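Local coordinates for beta-d-glucoside glucohydrolase (Hypocrea jecorina, PDB 3ZZ1), which probably hydrolyses terminal, non-reducing beta-D-glucosyl residues with release of beta-D-glucose, a step in cellulose degradation, at residues 163-168 against 541-546; 178-183 against 553-558. All coordinates share one frame; numbering follows the deposited sequence.

Interactions 1 and 2 join the same two domains of one chain, each setting a segment of the N-terminal, TIM-barrel-related family region against one of the family 3 C-terminal domain. The order along the chain is kept: 163-168 and 541-546 come just before strands 173-174 and 548-549, which pair in parallel, while 178-183 and 553-558 follow them. The two contacts have centres about 16 Å apart and meet where Thr541 CG2 packs 3.4 Å from Glu553 CD. Interaction 1 is held mainly by hydrogen bonds of one side chain, with an apolar patch beside them, and lies near the surface; interaction 2 is buried. In this family the active site lies between the same two domains.

Interaction 1. Residues 163-168 against 541-546; sequences NEQELN and TRIVSG
Gln165 turns its carboxamide end-on to the backbone of Val544, and one side chain thereby pairs with both polar groups of a single residue. The side chain leaves its backbone with CG between the backbone N and the carbonyl carbon (chi1 72°), then runs extended and crosses Val544 at about a right angle. Gln165 OE1 accepts from Val544 N at 2.8 Å, the donor tilted somewhat from the plane of the amide carbonyl. Gln165 NE2 gives one N-H to Val544 O at 2.8 Å, in that carbonyl's plane and on a lone pair. The second N-H of Gln165 NE2 goes to Leu167 O at 2.7 Å, almost straight (172°). Both acceptors lie nearly in the amide plane, so the three bonds fix the flip as well as the tilt of the group.

Beside these bonds lies a small apolar patch. The CD2 methyl of Leu167 reaches Ile543 CG2 at 3.7 Å, the two chains crossing obliquely, and Ile543 CD1 approaches Gln165 CB at 3.8 Å. Further along, between Asn168 and Ser545, a water donates to Asn168 OD1 (2.9 Å) and to Ser545 O (3.1 Å), bridging residues that do not bond directly.

The touching parts run almost the same way, 7° apart, although neither is a regular strand. On the first segment, Asp452 accepts from the backbone N of both Glu166 and Leu167. The contact joins the loop between strands 154-160 and 173-174 to the one between helix 510-518 and strand 548-549, just ahead of the parallel pairing of 173-174 with 548-549.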
loop_
_atom_site.group_PDB
_atom_site.type_symbol
_atom_site.label_atom_id
_atom_site.label_comp_id
_atom_site.label_asym_id
_atom_site.label_seq_id
_atom_site.Cartn_x
_atom_site.Cartn_y
_atom_site.Cartn_z
ATOM N N ASN A 163 5.926 11.043 -4.978
ATOM C CA ASN A 163 5.665 10.503 -6.310
ATOM C C ASN A 163 4.170 10.193 -6.451
ATOM O O ASN A 163 3.774 9.036 -6.617
ATOM C CB ASN A 163 6.528 9.244 -6.499
ATOM C CG ASN A 163 6.444 8.642 -7.903
ATOM O OD1 ASN A 163 6.941 7.535 -8.125
ATOM N ND2 ASN A 163 5.819 9.355 -8.846
ATOM N N GLU A 164 3.352 11.242 -6.398
ATOM C CA GLU A 164 1.890 11.117 -6.288
ATOM C C GLU A 164 1.129 10.972 -7.614
ATOM O O GLU A 164 -0.108 10.859 -7.617
ATOM C CB GLU A 164 1.318 12.274 -5.460
ATOM C CG GLU A 164 1.742 12.262 -3.988
ATOM C CD GLU A 164 1.191 11.074 -3.205
ATOM O OE1 GLU A 164 0.032 10.667 -3.438
ATOM O OE2 GLU A 164 1.924 10.541 -2.353
ATOM N N GLN A 165 1.861 10.993 -8.727
ATOM C CA GLN A 165 1.286 10.734 -10.048
ATOM C C GLN A 165 2.318 10.089 -10.968
ATOM O O GLN A 165 3.523 10.271 -10.789
ATOM C CB GLN A 165 0.751 12.027 -10.688
ATOM C CG GLN A 165 1.842 12.986 -11.165
ATOM C CD GLN A 165 1.291 14.252 -11.756
ATOM O OE1 GLN A 165 0.504 14.947 -11.124
ATOM N NE2 GLN A 165 1.710 14.569 -12.976
ATOM N N GLU A 166 1.840 9.360 -11.968
ATOM C CA GLU A 166 2.738 8.716 -12.923
ATOM C C GLU A 166 3.160 9.645 -14.053
ATOM O O GLU A 166 4.289 9.557 -14.533
ATOM C CB GLU A 166 2.133 7.417 -13.472
ATOM C CG GLU A 166 2.175 6.261 -12.475
ATOM C CD GLU A 166 3.575 6.010 -11.934
ATOM O OE1 GLU A 166 4.413 5.462 -12.686
ATOM O OE2 GLU A 166 3.837 6.359 -10.754
ATOM N N LEU A 167 2.251 10.526 -14.469
ATOM C CA LEU A 167 2.512 11.453 -15.570
ATOM C C LEU A 167 3.673 12.380 -15.244
ATOM O O LEU A 167 3.651 13.080 -14.228
ATOM C CB LEU A 167 1.260 12.274 -15.913
ATOM C CG LEU A 167 1.425 13.406 -16.940
ATOM C CD1 LEU A 167 1.793 12.869 -18.333
ATOM C CD2 LEU A 167 0.170 14.275 -17.008
ATOM N N ASN A 168 4.679 12.367 -16.119
ATOM C CA ASN A 168 5.903 13.159 -15.958
ATOM C C ASN A 168 6.643 12.924 -14.636
ATOM O O ASN A 168 7.374 13.800 -14.168
ATOM C CB ASN A 168 5.623 14.658 -16.160
ATOM C CG ASN A 168 5.023 14.963 -17.519
ATOM O OD1 ASN A 168 4.021 15.672 -17.624
ATOM N ND2 ASN A 168 5.632 14.427 -18.566
ATOM N N THR A 541 -7.712 17.353 -5.868
ATOM C CA THR A 541 -6.469 17.230 -6.641
ATOM C C THR A 541 -6.703 16.574 -7.997
ATOM O O THR A 541 -7.671 15.833 -8.180
ATOM C CB THR A 541 -5.365 16.435 -5.884
ATOM O OG1 THR A 541 -5.868 15.157 -5.488
ATOM C CG2 THR A 541 -4.886 17.186 -4.656
ATOM N N ARG A 542 -5.806 16.854 -8.940
ATOM C CA ARG A 542 -5.854 16.272 -10.280
ATOM C C ARG A 542 -4.453 15.849 -10.685
ATOM O O ARG A 542 -3.470 16.331 -10.116
ATOM C CB ARG A 542 -6.364 17.294 -11.308
ATOM C CG ARG A 542 -7.689 17.978 -10.981
ATOM C CD ARG A 542 -8.885 17.089 -11.265
ATOM N NE ARG A 542 -10.139 17.833 -11.153
ATOM C CZ ARG A 542 -10.827 17.994 -10.025
ATOM N NH1 ARG A 542 -10.392 17.463 -8.891
ATOM N NH2 ARG A 542 -11.957 18.691 -10.030
ATOM N N ILE A 543 -4.363 14.961 -11.675
ATOM C CA ILE A 543 -3.086 14.664 -12.325
ATOM C C ILE A 543 -2.579 15.947 -13.009
ATOM O O ILE A 543 -3.241 16.495 -13.892
ATOM C CB ILE A 543 -3.214 13.503 -13.362
ATOM C CG1 ILE A 543 -3.725 12.206 -12.703
ATOM C CG2 ILE A 543 -1.903 13.282 -14.110
ATOM C CD1 ILE A 543 -2.882 11.667 -11.548
ATOM N N VAL A 544 -1.410 16.422 -12.583
ATOM C CA VAL A 544 -0.856 17.690 -13.069
ATOM C C VAL A 544 -0.116 17.507 -14.401
ATOM O O VAL A 544 0.703 16.595 -14.545
ATOM C CB VAL A 544 0.078 18.340 -12.010
ATOM C CG1 VAL A 544 0.633 19.671 -12.507
ATOM C CG2 VAL A 544 -0.666 18.534 -10.690
ATOM N N SER A 545 -0.419 18.378 -15.365
ATOM C CA SER A 545 0.210 18.338 -16.694
ATOM C C SER A 545 1.464 19.211 -16.813
ATOM O O SER A 545 2.284 19.004 -17.715
ATOM C CB SER A 545 -0.798 18.733 -17.778
ATOM O OG SER A 545 -1.198 20.087 -17.623
ATOM N N GLY A 546 1.612 20.173 -15.906
ATOM C CA GLY A 546 2.759 21.083 -15.917
ATOM C C GLY A 546 3.989 20.556 -15.197
ATOM O O GLY A 546 4.006 19.419 -14.711
HETATM O O HOH W 1 2.572 16.739 -19.885
#

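Interaction 2. Residues 178-183 against 553-558; sequences DRTLHE and EGLFID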
loop_
_atom_site.group_PDB
_atom_site.type_symbol
_atom_site.label_atom_id
_atom_site.label_comp_id
_atom_site.label_asym_id
_atom_site.label_seq_id
_atom_site.Cartn_x
_atom_site.Cartn_y
_atom_site.Cartn_z
ATOM N N ASP A 178 6.610 22.633 4.261
ATOM C CA ASP A 178 7.358 21.745 5.148
ATOM C C ASP A 178 6.462 20.859 6.020
ATOM O O ASP A 178 6.700 19.653 6.125
ATOM C CB ASP A 178 8.321 22.549 6.023
ATOM C CG ASP A 178 9.161 21.669 6.923
ATOM O OD1 ASP A 178 10.107 21.031 6.421
ATOM O OD2 ASP A 178 8.871 21.615 8.137
ATOM N N ARG A 179 5.438 21.447 6.637
ATOM C CA ARG A 179 4.548 20.681 7.508
ATOM C C ARG A 179 3.850 19.552 6.751
ATOM O O ARG A 179 3.755 18.437 7.263
ATOM C CB ARG A 179 3.528 21.572 8.228
ATOM C CG ARG A 179 2.727 20.815 9.288
ATOM C CD ARG A 179 1.736 21.701 10.021
ATOM N NE ARG A 179 0.780 20.888 10.771
ATOM C CZ ARG A 179 -0.439 21.284 11.132
ATOM N NH1 ARG A 179 -0.874 22.500 10.819
ATOM N NH2 ARG A 179 -1.229 20.452 11.799
ATOM N N THR A 180 3.385 19.843 5.537
ATOM C CA THR A 180 2.743 18.845 4.684
ATOM C C THR A 180 3.702 17.705 4.347
ATOM O O THR A 180 3.330 16.530 4.425
ATOM C CB THR A 180 2.195 19.471 3.379
ATOM O OG1 THR A 180 1.240 20.486 3.704
ATOM C CG2 THR A 180 1.512 18.421 2.507
ATOM N N LEU A 181 4.932 18.060 3.977
ATOM C CA LEU A 181 5.954 17.071 3.664
ATOM C C LEU A 181 6.143 16.088 4.819
ATOM O O LEU A 181 6.175 14.879 4.600
ATOM C CB LEU A 181 7.286 17.745 3.293
ATOM C CG LEU A 181 8.513 16.836 3.097
ATOM C CD1 LEU A 181 8.317 15.876 1.932
ATOM C CD2 LEU A 181 9.780 17.648 2.900
ATOM N N HIS A 182 6.235 16.620 6.038
ATOM C CA HIS A 182 6.542 15.828 7.231
ATOM C C HIS A 182 5.338 15.087 7.806
ATOM O O HIS A 182 5.429 13.903 8.129
ATOM C CB HIS A 182 7.119 16.726 8.322
ATOM C CG HIS A 182 8.548 17.105 8.103
ATOM N ND1 HIS A 182 9.598 16.347 8.572
ATOM C CD2 HIS A 182 9.102 18.171 7.478
ATOM C CE1 HIS A 182 10.738 16.920 8.234
ATOM N NE2 HIS A 182 10.466 18.033 7.577
ATOM N N GLU A 183 4.226 15.801 7.946
ATOM C CA GLU A 183 3.084 15.337 8.729
ATOM C C GLU A 183 2.152 14.399 7.957
ATOM O O GLU A 183 1.428 13.599 8.558
ATOM C CB GLU A 183 2.308 16.540 9.268
ATOM C CG GLU A 183 1.266 16.210 10.317
ATOM C CD GLU A 183 0.700 17.452 10.968
ATOM O OE1 GLU A 183 1.494 18.357 11.328
ATOM O OE2 GLU A 183 -0.536 17.524 11.124
ATOM N N GLU A 553 -3.206 21.975 -1.595
ATOM C CA GLU A 553 -4.182 21.397 -0.665
ATOM C C GLU A 553 -3.576 21.087 0.706
ATOM O O GLU A 553 -4.297 20.989 1.692
ATOM C CB GLU A 553 -4.866 20.153 -1.258
ATOM C CG GLU A 553 -3.989 18.907 -1.414
ATOM C CD GLU A 553 -2.971 19.013 -2.544
ATOM O OE1 GLU A 553 -3.104 19.909 -3.407
ATOM O OE2 GLU A 553 -2.036 18.188 -2.573
ATOM N N GLY A 554 -2.254 20.930 0.756
ATOM C CA GLY A 554 -1.539 20.692 2.009
ATOM C C GLY A 554 -1.973 19.411 2.694
ATOM O O GLY A 554 -1.964 18.339 2.083
ATOM N N LEU A 555 -2.367 19.530 3.959
ATOM C CA LEU A 555 -2.754 18.375 4.772
ATOM C C LEU A 555 -4.125 17.788 4.427
ATOM O O LEU A 555 -4.474 16.709 4.907
ATOM C CB LEU A 555 -2.732 18.741 6.259
ATOM C CG LEU A 555 -1.393 19.108 6.897
ATOM C CD1 LEU A 555 -1.642 19.542 8.331
ATOM C CD2 LEU A 555 -0.416 17.925 6.838
ATOM N N PHE A 556 -4.889 18.494 3.598
ATOM C CA PHE A 556 -6.288 18.151 3.344
ATOM C C PHE A 556 -6.465 17.335 2.064
ATOM O O PHE A 556 -6.865 17.866 1.026
ATOM C CB PHE A 556 -7.151 19.421 3.312
ATOM C CG PHE A 556 -7.171 20.181 4.611
ATOM C CD1 PHE A 556 -6.103 21.003 4.975
ATOM C CD2 PHE A 556 -8.266 20.087 5.468
ATOM C CE1 PHE A 556 -6.119 21.708 6.174
ATOM C CE2 PHE A 556 -8.292 20.792 6.671
ATOM C CZ PHE A 556 -7.211 21.603 7.026
ATOM N N ILE A 557 -6.145 16.044 2.149
ATOM C CA ILE A 557 -6.363 15.103 1.048
ATOM C C ILE A 557 -7.493 14.124 1.379
ATOM O O ILE A 557 -7.779 13.868 2.557
ATOM C CB ILE A 557 -5.064 14.327 0.649
ATOM C CG1 ILE A 557 -4.614 13.365 1.760
ATOM C CG2 ILE A 557 -3.957 15.317 0.258
ATOM C CD1 ILE A 557 -3.568 12.327 1.325
ATOM N N ASP A 558 -8.127 13.595 0.333
ATOM C CA ASP A 558 -9.205 12.605 0.455
ATOM C C ASP A 558 -10.241 13.029 1.508
ATOM O O ASP A 558 -10.774 14.134 1.432
ATOM C CB ASP A 558 -8.629 11.202 0.723
ATOM C CG ASP A 558 -9.645 10.088 0.478
ATOM O OD1 ASP A 558 -9.836 9.673 -0.686
ATOM O OD2 ASP A 558 -10.238 9.611 1.463
#
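A type II' beta turn, Glu553 to Phe556, presents its two central residues, Gly554 and Leu555, to Arg179, Thr180 and Glu183 on the first turns of helix 178-194. Gly554 takes the positive phi (61°) that this turn needs at its second position and that glycine accepts readily. Gly554 CA lies 3.3 Å from Thr180 OG1, while Thr180 CG2 rests 3.5 Å from Gly554 O. Both branches of the threonine thus lie against the glycine backbone, but the polar partner of the hydroxyl is Asp177, just before the helix segment.

Here the loop between strand 548-549 and helix 559-564 packs on a helix of the TIM-barrel-related N-terminal domain, and the fibronectin type III-like region joins them. Leu555 buries more of its surface here than any other residue, and its two methyls meet different partners. Leu555 CD1 sits over the centre of one face of the Arg179 guanidinium, 3.5 Å from Arg179 CZ, and Leu555 CD2 packs against the helix itself, 3.9 Å from Glu183 CB. A side-on salt bridge one helical turn along fixes the rotation of the guanidinium against the methyl: Arg179 NE meets Glu183 OE1 at 2.7 Å, nearly straight (175°) and in the guanidinium plane, while Arg179 NH2 gives a longer, more bent bond of 3.1 Å to Glu183 OE2. Both chains start with CG anti to the backbone N and run extended, which brings their ends side by side. Glu183 OE2 also touches Leu555 CD1, at 3.6 Å, so the methyl touches both partners of the salt bridge.

Arg179 also bonds to Arg645 O and Thr646 OG1, Glu183 OE1 accepts from Trp679 N, and both side chains touch Tyr678 of strand 678-680.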